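Local coordinates for p22 protein (Trypanosoma brucei, PDB 3JV1) that probably acts as an accessory factor in mitochondrial RNA editing, specific for the cytochrome oxidase subunit II transcript, and belongs to the Mam33 family, at residues M47-L58 against A147-I158. Numbering follows the deposited sequence.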
ATOM      1  N   MET A  47     -16.385 -13.012  -8.203  1.00 34.11           N
ATOM      2  CA  MET A  47     -17.232 -14.134  -8.594  1.00 32.17           C
ATOM      3  C   MET A  47     -17.761 -14.777  -7.316  1.00 32.94           C
ATOM      4  O   MET A  47     -17.067 -14.804  -6.307  1.00 30.01           O
ATOM      5  CB  MET A  47     -16.428 -15.158  -9.385  1.00 31.97           C
ATOM      6  CG  MET A  47     -15.872 -14.644 -10.706  1.00 31.15           C
ATOM      7  SD  MET A  47     -14.929 -15.904 -11.595  1.00 30.52           S
ATOM      8  CE  MET A  47     -16.235 -17.069 -11.979  1.00 31.34           C
ATOM      9  N   ARG A  48     -18.988 -15.291  -7.360  1.00 32.36           N
ATOM     10  CA  ARG A  48     -19.589 -15.919  -6.195  1.00 33.09           C
ATOM     11  C   ARG A  48     -20.420 -17.146  -6.569  1.00 33.55           C
ATOM     12  O   ARG A  48     -20.969 -17.231  -7.665  1.00 34.35           O
ATOM     13  CB  ARG A  48     -20.500 -14.926  -5.468  1.00 35.30           C
ATOM     14  CG  ARG A  48     -19.874 -13.576  -5.176  1.00 39.11           C
ATOM     15  CD  ARG A  48     -20.809 -12.725  -4.337  1.00 39.56           C
ATOM     16  NE  ARG A  48     -20.225 -11.439  -3.957  1.00 41.54           N
ATOM     17  CZ  ARG A  48     -20.000 -10.434  -4.799  1.00 44.52           C
ATOM     18  NH1 ARG A  48     -20.298 -10.553  -6.085  1.00 43.23           N
ATOM     19  NH2 ARG A  48     -19.503  -9.289  -4.348  1.00 45.21           N
ATOM     20  N   LYS A  49     -20.503 -18.095  -5.648  1.00 33.41           N
ATOM     21  CA  LYS A  49     -21.303 -19.297  -5.848  1.00 33.24           C
ATOM     22  C   LYS A  49     -21.592 -19.867  -4.477  1.00 31.83           C
ATOM     23  O   LYS A  49     -20.817 -19.665  -3.544  1.00 31.62           O
ATOM     24  CB  LYS A  49     -20.555 -20.345  -6.676  1.00 33.15           C
ATOM     25  CG  LYS A  49     -19.292 -20.871  -6.014  1.00 35.85           C
ATOM     26  CD  LYS A  49     -18.821 -22.184  -6.638  1.00 34.78           C
ATOM     27  CE  LYS A  49     -19.729 -23.339  -6.234  1.00 39.75           C
ATOM     28  NZ  LYS A  49     -19.208 -24.657  -6.684  1.00 37.50           N
ATOM     29  N   SER A  50     -22.712 -20.563  -4.340  1.00 31.97           N
ATOM     30  CA  SER A  50     -23.037 -21.169  -3.060  1.00 30.62           C
ATOM     31  C   SER A  50     -22.557 -22.614  -3.083  1.00 30.86           C
ATOM     32  O   SER A  50     -22.392 -23.215  -4.144  1.00 30.23           O
ATOM     33  CB  SER A  50     -24.548 -21.106  -2.779  1.00 29.12           C
ATOM     34  OG  SER A  50     -25.309 -21.669  -3.830  1.00 28.32           O
ATOM     35  N   HIS A  51     -22.297 -23.147  -1.899  1.00 33.76           N
ATOM     36  CA  HIS A  51     -21.846 -24.521  -1.738  1.00 35.64           C
ATOM     37  C   HIS A  51     -22.597 -24.987  -0.501  1.00 35.60           C
ATOM     38  O   HIS A  51     -22.035 -25.062   0.589  1.00 35.15           O
ATOM     39  CB  HIS A  51     -20.338 -24.555  -1.483  1.00 35.03           C
ATOM     40  CG  HIS A  51     -19.771 -25.937  -1.387  1.00 39.05           C
ATOM     41  ND1 HIS A  51     -19.632 -26.763  -2.481  1.00 39.64           N
ATOM     42  CD2 HIS A  51     -19.307 -26.639  -0.326  1.00 39.33           C
ATOM     43  CE1 HIS A  51     -19.105 -27.911  -2.098  1.00 39.62           C
ATOM     44  NE2 HIS A  51     -18.899 -27.862  -0.796  1.00 39.63           N
ATOM     45  N   GLY A  52     -23.882 -25.278  -0.670  1.00 36.61           N
ATOM     46  CA  GLY A  52     -24.674 -25.679   0.473  1.00 36.14           C
ATOM     47  C   GLY A  52     -24.836 -24.449   1.344  1.00 36.69           C
ATOM     48  O   GLY A  52     -25.251 -23.397   0.859  1.00 36.16           O
ATOM     49  N   ASP A  53     -24.496 -24.558   2.624  1.00 34.98           N
ATOM     50  CA  ASP A  53     -24.621 -23.417   3.516  1.00 35.72           C
ATOM     51  C   ASP A  53     -23.494 -22.398   3.350  1.00 34.96           C
ATOM     52  O   ASP A  53     -23.583 -21.284   3.862  1.00 32.44           O
ATOM     53  CB  ASP A  53     -24.661 -23.872   4.973  1.00 39.70           C
ATOM     54  CG  ASP A  53     -25.902 -24.670   5.303  1.00 43.77           C
ATOM     55  OD1 ASP A  53     -26.010 -25.820   4.838  1.00 46.38           O
ATOM     56  OD2 ASP A  53     -26.773 -24.141   6.025  1.00 47.81           O
ATOM     57  N   GLU A  54     -22.426 -22.768   2.650  1.00 34.69           N
ATOM     58  CA  GLU A  54     -21.329 -21.829   2.480  1.00 33.78           C
ATOM     59  C   GLU A  54     -21.441 -21.019   1.205  1.00 32.31           C
ATOM     60  O   GLU A  54     -22.141 -21.394   0.268  1.00 32.02           O
ATOM     61  CB  GLU A  54     -19.973 -22.545   2.473  1.00 35.06           C
ATOM     62  CG  GLU A  54     -20.016 -24.053   2.638  1.00 37.08           C
ATOM     63  CD  GLU A  54     -18.635 -24.682   2.582  1.00 35.05           C
ATOM     64  OE1 GLU A  54     -17.915 -24.467   1.591  1.00 36.24           O
ATOM     65  OE2 GLU A  54     -18.264 -25.398   3.529  1.00 38.60           O
ATOM     66  N   GLU A  55     -20.757 -19.886   1.186  1.00 32.71           N
ATOM     67  CA  GLU A  55     -20.721 -19.064  -0.009  1.00 32.44           C
ATOM     68  C   GLU A  55     -19.245 -18.995  -0.355  1.00 32.58           C
ATOM     69  O   GLU A  55     -18.406 -18.866   0.532  1.00 30.95           O
ATOM     70  CB  GLU A  55     -21.260 -17.659   0.242  1.00 33.66           C
ATOM     71  CG  GLU A  55     -21.261 -16.818  -1.038  1.00 35.86           C
ATOM     72  CD  GLU A  55     -21.772 -15.422  -0.821  1.00 38.10           C
ATOM     73  OE1 GLU A  55     -21.285 -14.756   0.112  1.00 43.20           O
ATOM     74  OE2 GLU A  55     -22.655 -14.984  -1.585  1.00 41.60           O
ATOM     75  N   ILE A  56     -18.928 -19.128  -1.636  1.00 32.53           N
ATOM     76  CA  ILE A  56     -17.545 -19.081  -2.080  1.00 32.67           C
ATOM     77  C   ILE A  56     -17.408 -17.778  -2.858  1.00 33.21           C
ATOM     78  O   ILE A  56     -18.171 -17.531  -3.791  1.00 32.20           O
ATOM     79  CB  ILE A  56     -17.214 -20.268  -3.010  1.00 32.76           C
ATOM     80  CG1 ILE A  56     -17.808 -21.573  -2.451  1.00 33.41           C
ATOM     81  CG2 ILE A  56     -15.701 -20.371  -3.193  1.00 33.59           C
ATOM     82  CD1 ILE A  56     -17.336 -21.959  -1.070  1.00 31.08           C
ATOM     83  N   ILE A  57     -16.445 -16.949  -2.470  1.00 32.07           N
ATOM     84  CA  ILE A  57     -16.250 -15.664  -3.125  1.00 33.85           C
ATOM     85  C   ILE A  57     -14.847 -15.527  -3.694  1.00 35.79           C
ATOM     86  O   ILE A  57     -13.855 -15.794  -3.007  1.00 34.62           O
ATOM     87  CB  ILE A  57     -16.495 -14.515  -2.141  1.00 35.75           C
ATOM     88  CG1 ILE A  57     -17.922 -14.603  -1.602  1.00 38.54           C
ATOM     89  CG2 ILE A  57     -16.248 -13.181  -2.822  1.00 36.74           C
ATOM     90  CD1 ILE A  57     -18.242 -13.586  -0.532  1.00 41.66           C
ATOM     91  N   LEU A  58     -14.785 -15.124  -4.961  1.00 33.91           N
ATOM     92  CA  LEU A  58     -13.531 -14.923  -5.672  1.00 36.30           C
ATOM     93  C   LEU A  58     -13.387 -13.435  -5.952  1.00 34.94           C
ATOM     94  O   LEU A  58     -14.210 -12.864  -6.660  1.00 34.31           O
ATOM     95  CB  LEU A  58     -13.549 -15.674  -7.005  1.00 38.74           C
ATOM     96  CG  LEU A  58     -13.071 -17.120  -7.128  1.00 43.49           C
ATOM     97  CD1 LEU A  58     -11.584 -17.135  -7.436  1.00 45.14           C
ATOM     98  CD2 LEU A  58     -13.400 -17.901  -5.862  1.00 44.88           C
ATOM     99  N   ALA A 147     -12.952 -29.469  -4.446  1.00 33.09           N
ATOM    100  CA  ALA A 147     -14.307 -29.976  -4.233  1.00 34.52           C
ATOM    101  C   ALA A 147     -15.334 -28.853  -4.351  1.00 35.23           C
ATOM    102  O   ALA A 147     -16.528 -29.106  -4.509  1.00 33.30           O
ATOM    103  CB  ALA A 147     -14.418 -30.637  -2.864  1.00 34.84           C
ATOM    104  N   ARG A 148     -14.865 -27.610  -4.267  1.00 34.38           N
ATOM    105  CA  ARG A 148     -15.749 -26.465  -4.369  1.00 33.45           C
ATOM    106  C   ARG A 148     -15.660 -25.766  -5.728  1.00 34.54           C
ATOM    107  O   ARG A 148     -16.160 -24.655  -5.899  1.00 36.92           O
ATOM    108  CB  ARG A 148     -15.452 -25.488  -3.223  1.00 33.65           C
ATOM    109  CG  ARG A 148     -15.803 -26.085  -1.862  1.00 31.21           C
ATOM    110  CD  ARG A 148     -15.229 -25.320  -0.675  1.00 30.37           C
ATOM    111  NE  ARG A 148     -15.807 -25.839   0.559  1.00 31.48           N
ATOM    112  CZ  ARG A 148     -15.680 -27.100   0.964  1.00 32.72           C
ATOM    113  NH1 ARG A 148     -14.978 -27.963   0.243  1.00 30.07           N
ATOM    114  NH2 ARG A 148     -16.308 -27.518   2.051  1.00 31.44           N
ATOM    115  N   GLY A 149     -15.030 -26.418  -6.698  1.00 34.03           N
ATOM    116  CA  GLY A 149     -14.924 -25.821  -8.021  1.00 34.84           C
ATOM    117  C   GLY A 149     -13.725 -24.923  -8.259  1.00 35.53           C
ATOM    118  O   GLY A 149     -13.523 -24.445  -9.375  1.00 37.33           O
ATOM    119  N   VAL A 150     -12.926 -24.678  -7.226  1.00 36.55           N
ATOM    120  CA  VAL A 150     -11.746 -23.836  -7.390  1.00 37.10           C
ATOM    121  C   VAL A 150     -10.640 -24.752  -7.879  1.00 38.42           C
ATOM    122  O   VAL A 150      -9.830 -25.261  -7.101  1.00 36.90           O
ATOM    123  CB  VAL A 150     -11.342 -23.170  -6.067  1.00 36.63           C
ATOM    124  CG1 VAL A 150     -10.218 -22.183  -6.309  1.00 36.07           C
ATOM    125  CG2 VAL A 150     -12.552 -22.465  -5.459  1.00 36.99           C
ATOM    126  N   ASN A 151     -10.634 -24.957  -9.191  1.00 40.38           N
ATOM    127  CA  ASN A 151      -9.692 -25.845  -9.849  1.00 42.75           C
ATOM    128  C   ASN A 151      -9.076 -25.188 -11.081  1.00 43.58           C
ATOM    129  O   ASN A 151      -9.231 -23.984 -11.291  1.00 44.28           O
ATOM    130  CB  ASN A 151     -10.434 -27.129 -10.230  1.00 42.58           C
ATOM    131  CG  ASN A 151     -11.801 -26.845 -10.836  1.00 44.73           C
ATOM    132  OD1 ASN A 151     -12.728 -27.652 -10.727  1.00 47.33           O
ATOM    133  ND2 ASN A 151     -11.928 -25.698 -11.486  1.00 43.96           N
ATOM    134  N   ASP A 152      -8.379 -25.982 -11.889  1.00 43.82           N
ATOM    135  CA  ASP A 152      -7.727 -25.473 -13.093  1.00 46.05           C
ATOM    136  C   ASP A 152      -8.720 -24.925 -14.100  1.00 44.65           C
ATOM    137  O   ASP A 152      -8.400 -24.017 -14.868  1.00 44.05           O
ATOM    138  CB  ASP A 152      -6.888 -26.563 -13.759  1.00 49.34           C
ATOM    139  CG  ASP A 152      -5.710 -26.985 -12.914  1.00 52.22           C
ATOM    140  OD1 ASP A 152      -5.080 -26.108 -12.291  1.00 55.23           O
ATOM    141  OD2 ASP A 152      -5.407 -28.196 -12.880  1.00 57.23           O
ATOM    142  N   THR A 153      -9.925 -25.480 -14.095  1.00 42.85           N
ATOM    143  CA  THR A 153     -10.962 -25.027 -15.008  1.00 43.06           C
ATOM    144  C   THR A 153     -11.317 -23.585 -14.675  1.00 40.93           C
ATOM    145  O   THR A 153     -11.424 -22.747 -15.561  1.00 39.89           O
ATOM    146  CB  THR A 153     -12.228 -25.880 -14.877  1.00 44.54           C
ATOM    147  OG1 THR A 153     -11.891 -27.262 -15.036  1.00 47.50           O
ATOM    148  CG2 THR A 153     -13.240 -25.485 -15.936  1.00 46.58           C
ATOM    149  N   LEU A 154     -11.497 -23.304 -13.388  1.00 39.12           N
ATOM    150  CA  LEU A 154     -11.836 -21.959 -12.943  1.00 38.36           C
ATOM    151  C   LEU A 154     -10.661 -21.018 -13.158  1.00 38.24           C
ATOM    152  O   LEU A 154     -10.840 -19.880 -13.580  1.00 37.65           O
ATOM    153  CB  LEU A 154     -12.207 -21.967 -11.463  1.00 37.81           C
ATOM    154  CG  LEU A 154     -12.605 -20.609 -10.888  1.00 37.33           C
ATOM    155  CD1 LEU A 154     -13.910 -20.146 -11.557  1.00 34.96           C
ATOM    156  CD2 LEU A 154     -12.771 -20.716  -9.375  1.00 34.70           C
ATOM    157  N   ALA A 155      -9.458 -21.496 -12.863  1.00 38.70           N
ATOM    158  CA  ALA A 155      -8.262 -20.681 -13.036  1.00 40.68           C
ATOM    159  C   ALA A 155      -8.150 -20.323 -14.506  1.00 41.23           C
ATOM    160  O   ALA A 155      -7.790 -19.204 -14.868  1.00 42.55           O
ATOM    161  CB  ALA A 155      -7.029 -21.452 -12.589  1.00 41.33           C
ATOM    162  N   ASN A 156      -8.476 -21.292 -15.349  1.00 41.30           N
ATOM    163  CA  ASN A 156      -8.425 -21.117 -16.787  1.00 41.73           C
ATOM    164  C   ASN A 156      -9.463 -20.088 -17.228  1.00 41.82           C
ATOM    165  O   ASN A 156      -9.196 -19.272 -18.112  1.00 41.27           O
ATOM    166  CB  ASN A 156      -8.681 -22.461 -17.465  1.00 44.03           C
ATOM    167  CG  ASN A 156      -8.180 -22.498 -18.883  1.00 47.97           C
ATOM    168  OD1 ASN A 156      -8.849 -22.039 -19.808  1.00 50.69           O
ATOM    169  ND2 ASN A 156      -6.983 -23.038 -19.065  1.00 52.22           N
ATOM    170  N   PHE A 157     -10.646 -20.129 -16.615  1.00 38.45           N
ATOM    171  CA  PHE A 157     -11.695 -19.176 -16.946  1.00 36.95           C
ATOM    172  C   PHE A 157     -11.293 -17.758 -16.551  1.00 36.27           C
ATOM    173  O   PHE A 157     -11.620 -16.804 -17.242  1.00 37.64           O
ATOM    174  CB  PHE A 157     -13.003 -19.507 -16.230  1.00 35.91           C
ATOM    175  CG  PHE A 157     -14.026 -18.405 -16.322  1.00 34.07           C
ATOM    176  CD1 PHE A 157     -14.794 -18.244 -17.465  1.00 35.71           C
ATOM    177  CD2 PHE A 157     -14.173 -17.491 -15.285  1.00 33.03           C
ATOM    178  CE1 PHE A 157     -15.695 -17.189 -17.577  1.00 36.27           C
ATOM    179  CE2 PHE A 157     -15.064 -16.439 -15.386  1.00 35.01           C
ATOM    180  CZ  PHE A 157     -15.829 -16.284 -16.534  1.00 35.04           C
ATOM    181  N   ILE A 158     -10.602 -17.626 -15.426  1.00 35.52           N
ATOM    182  CA  ILE A 158     -10.168 -16.321 -14.954  1.00 35.96           C
ATOM    183  C   ILE A 158      -9.209 -15.627 -15.927  1.00 36.52           C
ATOM    184  O   ILE A 158      -9.327 -14.424 -16.150  1.00 34.76           O
ATOM    185  CB  ILE A 158      -9.516 -16.443 -13.554  1.00 35.77           C
ATOM    186  CG1 ILE A 158     -10.610 -16.694 -12.515  1.00 37.61           C
ATOM    187  CG2 ILE A 158      -8.727 -15.184 -13.214  1.00 35.19           C
ATOM    188  CD1 ILE A 158     -10.101 -16.935 -11.128  1.00 38.95           C
TER
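R148 and E54 form a side-on salt bridge. NE of R148 donates to OE1 of E54 at 2.7 Å, and NH2 of R148 donates to OE2 of E54 at 3.2 Å. The second bond is nearly straight (174°). Both oxygens are met on their syn sides, although the two flat groups are turned 42° apart. R148 also has partners beyond E54: NH1 bonds to the carbonyl of Y144, and NH2 makes a salt bridge to D4 of a second subunit. NZ of K49 donates a hydrogen bond to the carbonyl O of R148 (3.1 Å) and comes in above the carbonyl plane, off the lone pairs.

H51 lies across the R148 chain. CG of R148 sits 3.7 Å from the centroid of the H51 ring, a CH-pi contact over the face. H51 CG is anti to the backbone N (chi1 -177°), which carries the ring to R148.

Strands 46-51 and 54-63 form a beta hairpin with a type II' turn from H51 to E54. The hairpin belongs to the antiparallel sheet of this Mam33 protein. G149 closes a Schellman motif at the end of helix 135-146, and helix 152-181 follows.

Apolar side chains make a second group of contacts. M47 bends at chi3 and sets its CE 3.7 Å from CE2 of F157. Its sulfur lies at the ring edge, a Met-aromatic contact. CD1 of L58 meets CD1 of I158 at 4.0 Å, and L154 packs against both M47 and L58.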